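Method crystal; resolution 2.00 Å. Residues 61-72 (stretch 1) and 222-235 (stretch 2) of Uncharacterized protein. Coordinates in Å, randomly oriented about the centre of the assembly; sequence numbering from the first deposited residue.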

ATOM      1  N   CYS A  61      -7.151  10.913  38.433  1.00 43.17           N
ATOM      2  CA  CYS A  61      -5.814  11.320  38.868  1.00 37.66           C
ATOM      3  C   CYS A  61      -4.801  11.439  37.721  1.00 41.18           C
ATOM      4  O   CYS A  61      -4.149  12.472  37.566  1.00 37.62           O
ATOM      5  CB  CYS A  61      -5.282  10.372  39.938  1.00 37.64           C
ATOM      6  SG  CYS A  61      -5.398   8.628  39.526  1.00 63.96           S
ATOM      7  N   CYS A  62      -4.660  10.378  36.929  1.00 37.19           N
ATOM      8  CA  CYS A  62      -3.748  10.400  35.787  1.00 35.44           C
ATOM      9  C   CYS A  62      -4.366   9.679  34.594  1.00 39.39           C
ATOM     10  O   CYS A  62      -5.363   8.969  34.750  1.00 36.75           O
ATOM     11  CB  CYS A  62      -2.422   9.747  36.166  1.00 41.07           C
ATOM     12  SG  CYS A  62      -2.581   8.505  37.470  1.00 51.30           S
ATOM     13  N   LYS A  63      -3.788   9.877  33.404  1.00 34.40           N
ATOM     14  CA  LYS A  63      -4.210   9.124  32.220  1.00 31.95           C
ATOM     15  C   LYS A  63      -3.117   9.056  31.158  1.00 29.25           C
ATOM     16  O   LYS A  63      -2.375  10.015  30.956  1.00 28.83           O
ATOM     17  CB  LYS A  63      -5.495   9.713  31.622  1.00 36.12           C
ATOM     18  CG  LYS A  63      -5.356  11.130  31.081  1.00 32.09           C
ATOM     19  CD  LYS A  63      -6.684  11.689  30.572  1.00 32.34           C
ATOM     20  CE  LYS A  63      -6.465  13.045  29.900  1.00 30.12           C
ATOM     21  NZ  LYS A  63      -7.716  13.820  29.684  1.00 31.62           N
ATOM     22  N   ALA A  64      -3.007   7.915  30.484  1.00 30.31           N
ATOM     23  CA  ALA A  64      -2.174   7.859  29.291  1.00 25.80           C
ATOM     24  C   ALA A  64      -3.026   8.315  28.121  1.00 24.88           C
ATOM     25  O   ALA A  64      -4.262   8.308  28.200  1.00 28.45           O
ATOM     26  CB  ALA A  64      -1.647   6.466  29.062  1.00 27.49           C
ATOM     27  N   ILE A  65      -2.380   8.745  27.046  1.00 21.42           N
ATOM     28  CA  ILE A  65      -3.115   9.072  25.832  1.00 21.20           C
ATOM     29  C   ILE A  65      -2.954   7.903  24.872  1.00 22.80           C
ATOM     30  O   ILE A  65      -1.830   7.544  24.513  1.00 21.59           O
ATOM     31  CB  ILE A  65      -2.606  10.386  25.196  1.00 21.76           C
ATOM     32  CG1 ILE A  65      -2.582  11.482  26.261  1.00 19.59           C
ATOM     33  CG2 ILE A  65      -3.488  10.801  24.007  1.00 17.10           C
ATOM     34  CD1 ILE A  65      -2.113  12.801  25.756  1.00 27.20           C
ATOM     35  N   HIS A  66      -4.070   7.289  24.489  1.00 20.57           N
ATOM     36  CA  HIS A  66      -4.022   6.108  23.631  1.00 20.35           C
ATOM     37  C   HIS A  66      -4.555   6.509  22.267  1.00 20.64           C
ATOM     38  O   HIS A  66      -5.667   7.037  22.160  1.00 19.72           O
ATOM     39  CB  HIS A  66      -4.853   4.958  24.221  1.00 21.30           C
ATOM     40  CG  HIS A  66      -4.296   4.381  25.492  1.00 20.30           C
ATOM     41  ND1 HIS A  66      -3.395   3.333  25.507  1.00 24.06           N
ATOM     42  CD2 HIS A  66      -4.543   4.682  26.790  1.00 24.11           C
ATOM     43  CE1 HIS A  66      -3.101   3.025  26.757  1.00 27.47           C
ATOM     44  NE2 HIS A  66      -3.790   3.823  27.556  1.00 25.25           N
ATOM     45  N   ILE A  67      -3.753   6.276  21.226  1.00 18.41           N
ATOM     46  CA  ILE A  67      -4.082   6.784  19.899  1.00 16.79           C
ATOM     47  C   ILE A  67      -4.023   5.691  18.843  1.00 17.78           C
ATOM     48  O   ILE A  67      -2.981   5.076  18.640  1.00 16.16           O
ATOM     49  CB  ILE A  67      -3.105   7.877  19.459  1.00 16.07           C
ATOM     50  CG1 ILE A  67      -3.082   9.039  20.460  1.00 20.06           C
ATOM     51  CG2 ILE A  67      -3.446   8.370  18.056  1.00 21.27           C
ATOM     52  CD1 ILE A  67      -1.860   9.939  20.312  1.00 21.58           C
ATOM     53  N   THR A  68      -5.141   5.467  18.163  1.00 18.78           N
ATOM     54  CA  THR A  68      -5.161   4.595  16.988  1.00 14.98           C
ATOM     55  C   THR A  68      -5.121   5.433  15.702  1.00 17.98           C
ATOM     56  O   THR A  68      -5.890   6.397  15.561  1.00 19.43           O
ATOM     57  CB  THR A  68      -6.419   3.717  16.977  1.00 17.04           C
ATOM     58  OG1 THR A  68      -6.495   2.957  18.194  1.00 17.76           O
ATOM     59  CG2 THR A  68      -6.397   2.764  15.792  1.00 15.05           C
ATOM     60  N   LEU A  69      -4.240   5.055  14.769  1.00 17.65           N
ATOM     61  CA  LEU A  69      -4.104   5.687  13.455  1.00 15.02           C
ATOM     62  C   LEU A  69      -4.180   4.616  12.352  1.00 15.75           C
ATOM     63  O   LEU A  69      -3.416   3.666  12.362  1.00 19.14           O
ATOM     64  CB  LEU A  69      -2.754   6.407  13.379  1.00 16.03           C
ATOM     65  CG  LEU A  69      -2.377   7.211  12.141  1.00 21.76           C
ATOM     66  CD1 LEU A  69      -3.489   8.167  11.796  1.00 22.98           C
ATOM     67  CD2 LEU A  69      -1.084   8.000  12.371  1.00 20.63           C
ATOM     68  N   GLY A  70      -5.111   4.762  11.417  1.00 12.38           N
ATOM     69  CA  GLY A  70      -5.257   3.805  10.332  1.00 18.76           C
ATOM     70  C   GLY A  70      -5.016   4.470   8.989  1.00 17.88           C
ATOM     71  O   GLY A  70      -5.702   5.436   8.645  1.00 18.67           O
ATOM     72  N   PHE A  71      -4.028   3.964   8.245  1.00 16.70           N
ATOM     73  CA  PHE A  71      -3.740   4.416   6.893  1.00 15.67           C
ATOM     74  C   PHE A  71      -4.280   3.377   5.906  1.00 16.77           C
ATOM     75  O   PHE A  71      -3.748   2.244   5.799  1.00 14.12           O
ATOM     76  CB  PHE A  71      -2.233   4.536   6.670  1.00 16.15           C
ATOM     77  CG  PHE A  71      -1.538   5.522   7.573  1.00 14.48           C
ATOM     78  CD1 PHE A  71      -1.466   6.860   7.229  1.00 15.75           C
ATOM     79  CD2 PHE A  71      -0.897   5.096   8.730  1.00 16.73           C
ATOM     80  CE1 PHE A  71      -0.804   7.770   8.031  1.00 15.95           C
ATOM     81  CE2 PHE A  71      -0.219   5.996   9.537  1.00 17.78           C
ATOM     82  CZ  PHE A  71      -0.174   7.338   9.184  1.00 20.90           C
ATOM     83  N   ASP A  72      -5.328   3.769   5.180  1.00 18.80           N
ATOM     84  CA  ASP A  72      -6.021   2.855   4.275  1.00 16.81           C
ATOM     85  C   ASP A  72      -5.214   2.607   3.013  1.00 16.69           C
ATOM     86  O   ASP A  72      -4.214   3.297   2.746  1.00 17.63           O
ATOM     87  CB  ASP A  72      -7.412   3.374   3.907  1.00 13.82           C
ATOM     88  CG  ASP A  72      -8.419   2.251   3.742  1.00 18.30           C
ATOM     89  OD1 ASP A  72      -7.994   1.089   3.503  1.00 14.83           O
ATOM     90  OD2 ASP A  72      -9.640   2.523   3.848  1.00 18.71           O
ATOM     91  N   GLN A 222      -1.790  20.193  38.659  1.00 22.75           N
ATOM     92  CA  GLN A 222      -3.113  20.071  38.063  1.00 23.58           C
ATOM     93  C   GLN A 222      -3.370  18.618  37.680  1.00 29.00           C
ATOM     94  O   GLN A 222      -2.464  17.925  37.219  1.00 29.07           O
ATOM     95  CB  GLN A 222      -3.245  20.999  36.847  1.00 25.07           C
ATOM     96  CG  GLN A 222      -3.278  22.466  37.234  1.00 23.26           C
ATOM     97  CD  GLN A 222      -3.444  23.407  36.057  1.00 31.10           C
ATOM     98  OE1 GLN A 222      -4.432  23.340  35.322  1.00 34.71           O
ATOM     99  NE2 GLN A 222      -2.480  24.304  35.880  1.00 27.80           N
ATOM    100  N   LYS A 223      -4.593  18.150  37.895  1.00 27.75           N
ATOM    101  CA  LYS A 223      -4.957  16.791  37.500  1.00 27.52           C
ATOM    102  C   LYS A 223      -5.922  16.846  36.318  1.00 32.40           C
ATOM    103  O   LYS A 223      -6.706  17.784  36.206  1.00 34.47           O
ATOM    104  CB  LYS A 223      -5.551  16.034  38.691  1.00 32.82           C
ATOM    105  CG  LYS A 223      -4.567  15.857  39.869  1.00 30.09           C
ATOM    106  CD  LYS A 223      -5.213  15.140  41.071  1.00 34.08           C
ATOM    107  CE  LYS A 223      -6.269  15.993  41.783  1.00 31.83           C
ATOM    108  NZ  LYS A 223      -5.734  16.787  42.941  1.00 35.39           N
ATOM    109  N   PRO A 224      -5.869  15.849  35.416  1.00 37.01           N
ATOM    110  CA  PRO A 224      -5.087  14.606  35.451  1.00 31.18           C
ATOM    111  C   PRO A 224      -3.615  14.796  35.070  1.00 32.22           C
ATOM    112  O   PRO A 224      -3.317  15.631  34.209  1.00 31.78           O
ATOM    113  CB  PRO A 224      -5.782  13.725  34.392  1.00 32.99           C
ATOM    114  CG  PRO A 224      -6.980  14.546  33.877  1.00 35.19           C
ATOM    115  CD  PRO A 224      -6.646  15.962  34.171  1.00 34.06           C
ATOM    116  N   HIS A 225      -2.714  14.037  35.699  1.00 24.58           N
ATOM    117  CA  HIS A 225      -1.318  14.009  35.265  1.00 31.53           C
ATOM    118  C   HIS A 225      -1.202  13.230  33.948  1.00 31.07           C
ATOM    119  O   HIS A 225      -1.478  12.034  33.917  1.00 29.37           O
ATOM    120  CB  HIS A 225      -0.415  13.344  36.312  1.00 28.97           C
ATOM    121  CG  HIS A 225      -0.121  14.201  37.506  1.00 39.86           C
ATOM    122  ND1 HIS A 225      -1.037  15.081  38.042  1.00 39.29           N
ATOM    123  CD2 HIS A 225       0.983  14.289  38.286  1.00 45.11           C
ATOM    124  CE1 HIS A 225      -0.509  15.680  39.097  1.00 37.45           C
ATOM    125  NE2 HIS A 225       0.716  15.215  39.266  1.00 44.96           N
ATOM    126  N   ILE A 226      -0.786  13.906  32.876  1.00 30.62           N
ATOM    127  CA  ILE A 226      -0.598  13.257  31.580  1.00 27.92           C
ATOM    128  C   ILE A 226       0.687  12.446  31.565  1.00 25.84           C
ATOM    129  O   ILE A 226       1.772  12.997  31.739  1.00 24.80           O
ATOM    130  CB  ILE A 226      -0.596  14.282  30.428  1.00 31.49           C
ATOM    131  CG1 ILE A 226      -1.849  15.149  30.489  1.00 30.91           C
ATOM    132  CG2 ILE A 226      -0.517  13.578  29.088  1.00 27.42           C
ATOM    133  CD1 ILE A 226      -3.128  14.357  30.601  1.00 28.29           C
ATOM    134  N   LEU A 227       0.566  11.140  31.330  1.00 26.55           N
ATOM    135  CA  LEU A 227       1.668  10.220  31.572  1.00 24.95           C
ATOM    136  C   LEU A 227       2.479   9.818  30.348  1.00 24.94           C
ATOM    137  O   LEU A 227       3.712   9.784  30.402  1.00 25.48           O
ATOM    138  CB  LEU A 227       1.147   8.954  32.242  1.00 26.39           C
ATOM    139  CG  LEU A 227       0.692   9.117  33.686  1.00 28.58           C
ATOM    140  CD1 LEU A 227       0.172   7.804  34.218  1.00 32.85           C
ATOM    141  CD2 LEU A 227       1.852   9.622  34.527  1.00 29.84           C
ATOM    142  N   ALA A 228       1.796   9.463  29.264  1.00 21.35           N
ATOM    143  CA  ALA A 228       2.493   8.916  28.103  1.00 21.08           C
ATOM    144  C   ALA A 228       1.625   8.948  26.872  1.00 20.81           C
ATOM    145  O   ALA A 228       0.433   9.278  26.931  1.00 19.61           O
ATOM    146  CB  ALA A 228       2.951   7.467  28.365  1.00 21.09           C
HETATM  147  N   MSE A 229       2.246   8.576  25.760  1.00 18.70           N
HETATM  148  CA  MSE A 229       1.548   8.429  24.505  1.00 19.26           C
HETATM  149  C   MSE A 229       1.833   7.067  23.924  1.00 16.86           C
HETATM  150  O   MSE A 229       2.983   6.712  23.697  1.00 16.39           O
HETATM  151  CB  MSE A 229       1.976   9.520  23.543  1.00 16.74           C
HETATM  152  CG  MSE A 229       1.372  10.826  23.970  1.00 19.87           C
HETATM  153 SE   MSE A 229       1.552  12.290  22.806  0.56 31.40          SE
HETATM  154  CE  MSE A 229       1.337  11.442  21.024  1.00 15.20           C
ATOM    155  N   ARG A 230       0.760   6.319  23.686  1.00 18.28           N
ATOM    156  CA  ARG A 230       0.844   4.931  23.270  1.00 17.79           C
ATOM    157  C   ARG A 230       0.076   4.786  21.966  1.00 18.14           C
ATOM    158  O   ARG A 230      -1.108   5.137  21.904  1.00 14.88           O
ATOM    159  CB  ARG A 230       0.232   4.047  24.350  1.00 19.63           C
ATOM    160  CG  ARG A 230       0.816   4.285  25.736  1.00 19.64           C
ATOM    161  CD  ARG A 230       2.282   3.946  25.752  1.00 23.72           C
ATOM    162  NE  ARG A 230       2.923   4.196  27.045  1.00 22.54           N
ATOM    163  CZ  ARG A 230       4.242   4.257  27.211  1.00 23.11           C
ATOM    164  NH1 ARG A 230       5.055   4.082  26.171  1.00 21.33           N
ATOM    165  NH2 ARG A 230       4.754   4.484  28.411  1.00 27.77           N
ATOM    166  N   LEU A 231       0.749   4.281  20.928  1.00 18.91           N
ATOM    167  CA  LEU A 231       0.193   4.299  19.570  1.00 19.96           C
ATOM    168  C   LEU A 231      -0.167   2.901  19.064  1.00 18.99           C
ATOM    169  O   LEU A 231       0.564   1.948  19.285  1.00 17.18           O
ATOM    170  CB  LEU A 231       1.172   4.938  18.580  1.00 16.63           C
ATOM    171  CG  LEU A 231       1.556   6.412  18.750  1.00 20.16           C
ATOM    172  CD1 LEU A 231       2.154   6.963  17.488  1.00 16.90           C
ATOM    173  CD2 LEU A 231       0.375   7.232  19.148  1.00 22.44           C
ATOM    174  N   TYR A 232      -1.305   2.806  18.388  1.00 18.45           N
ATOM    175  CA  TYR A 232      -1.759   1.590  17.727  1.00 18.09           C
ATOM    176  C   TYR A 232      -2.014   2.010  16.286  1.00 19.15           C
ATOM    177  O   TYR A 232      -2.821   2.913  16.028  1.00 15.74           O
ATOM    178  CB  TYR A 232      -3.019   1.052  18.417  1.00 18.26           C
ATOM    179  CG  TYR A 232      -2.851   1.080  19.921  1.00 19.30           C
ATOM    180  CD1 TYR A 232      -3.119   2.241  20.642  1.00 19.56           C
ATOM    181  CD2 TYR A 232      -2.366  -0.024  20.608  1.00 17.06           C
ATOM    182  CE1 TYR A 232      -2.932   2.293  22.004  1.00 21.94           C
ATOM    183  CE2 TYR A 232      -2.173   0.025  21.984  1.00 22.22           C
ATOM    184  CZ  TYR A 232      -2.465   1.182  22.668  1.00 20.92           C
ATOM    185  OH  TYR A 232      -2.280   1.247  24.031  1.00 24.32           O
ATOM    186  N   ILE A 233      -1.287   1.391  15.354  1.00 18.75           N
ATOM    187  CA  ILE A 233      -1.216   1.878  13.971  1.00 17.66           C
ATOM    188  C   ILE A 233      -1.556   0.737  13.014  1.00 17.19           C
ATOM    189  O   ILE A 233      -0.951  -0.326  13.104  1.00 16.78           O
ATOM    190  CB  ILE A 233       0.223   2.361  13.617  1.00 15.79           C
ATOM    191  CG1 ILE A 233       0.788   3.326  14.680  1.00 19.57           C
ATOM    192  CG2 ILE A 233       0.265   2.990  12.227  1.00 16.18           C
ATOM    193  CD1 ILE A 233       0.209   4.715  14.653  1.00 15.06           C
ATOM    194  N   TYR A 234      -2.510   0.947  12.109  1.00 14.67           N
ATOM    195  CA  TYR A 234      -2.895  -0.090  11.152  1.00 13.29           C
ATOM    196  C   TYR A 234      -2.678   0.471   9.746  1.00 16.41           C
ATOM    197  O   TYR A 234      -3.004   1.628   9.492  1.00 13.01           O
ATOM    198  CB  TYR A 234      -4.376  -0.494  11.332  1.00 15.70           C
ATOM    199  CG  TYR A 234      -4.778  -0.832  12.763  1.00 17.24           C
ATOM    200  CD1 TYR A 234      -4.213  -1.910  13.431  1.00 20.56           C
ATOM    201  CD2 TYR A 234      -5.732  -0.073  13.432  1.00 22.28           C
ATOM    202  CE1 TYR A 234      -4.575  -2.218  14.735  1.00 15.71           C
ATOM    203  CE2 TYR A 234      -6.108  -0.374  14.731  1.00 22.03           C
ATOM    204  CZ  TYR A 234      -5.530  -1.446  15.372  1.00 17.92           C
ATOM    205  OH  TYR A 234      -5.895  -1.730  16.664  1.00 15.93           O
ATOM    206  N   GLY A 235      -2.130  -0.333   8.832  1.00 12.72           N
ATOM    207  CA  GLY A 235      -1.944   0.135   7.468  1.00 10.98           C
ATOM    208  C   GLY A 235      -2.175  -0.976   6.456  1.00 13.67           C
ATOM    209  O   GLY A 235      -1.906  -2.143   6.750  1.00 14.58           O
TER
HETATM  210  O   HOH W   1      -7.543  -0.056  17.739  1.00 16.78           O

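Parallel β-strands far apart in sequence join by a repeating backbone ladder, and their side chains alternate between two faces, which may differ in chemistry. Strands 62-71 and 225-235 are a case where they do, running at 11° to one another and burying 1138 Å² between the two stretches.

Ile67, which has the largest covered area, shows the ladder's unit. Ile67 N donates to Arg230 O (3.0 Å) and Ile67 O accepts from Tyr232 N (2.8 Å), so one residue bonds to both neighbours of its partner, Leu231. Leu69 repeats the pattern with Tyr232 and Tyr234. Near the start a β-bulge shifts the register: Lys63 O accepts from Leu227 N (3.2 Å), whereas Ile65 N reaches Ala228 O (2.9 Å).

The face carrying Ile67 is largely apolar. Ile67 CD1 meets the selenomethionine methyl, Met229 CE, at 3.6 Å, and Ile67 CB lies 3.6 Å from Leu231 CD2. Lys63 joins this face through its aliphatic chain, Lys63 CE lying 3.7 Å from Ile226 CD1, while its NZ bonds elsewhere in the structure.

Tyr232 dominates the other face. Tyr232 OH hydrogen-bonds His66 ND1 (2.8 Å) at the ring edge, the two rings meeting rim to rim. Farther along, a water links Thr68 OG1 (3.2 Å from the water O) and Tyr234 OH (2.6 Å from the same O), adding a polar bridge.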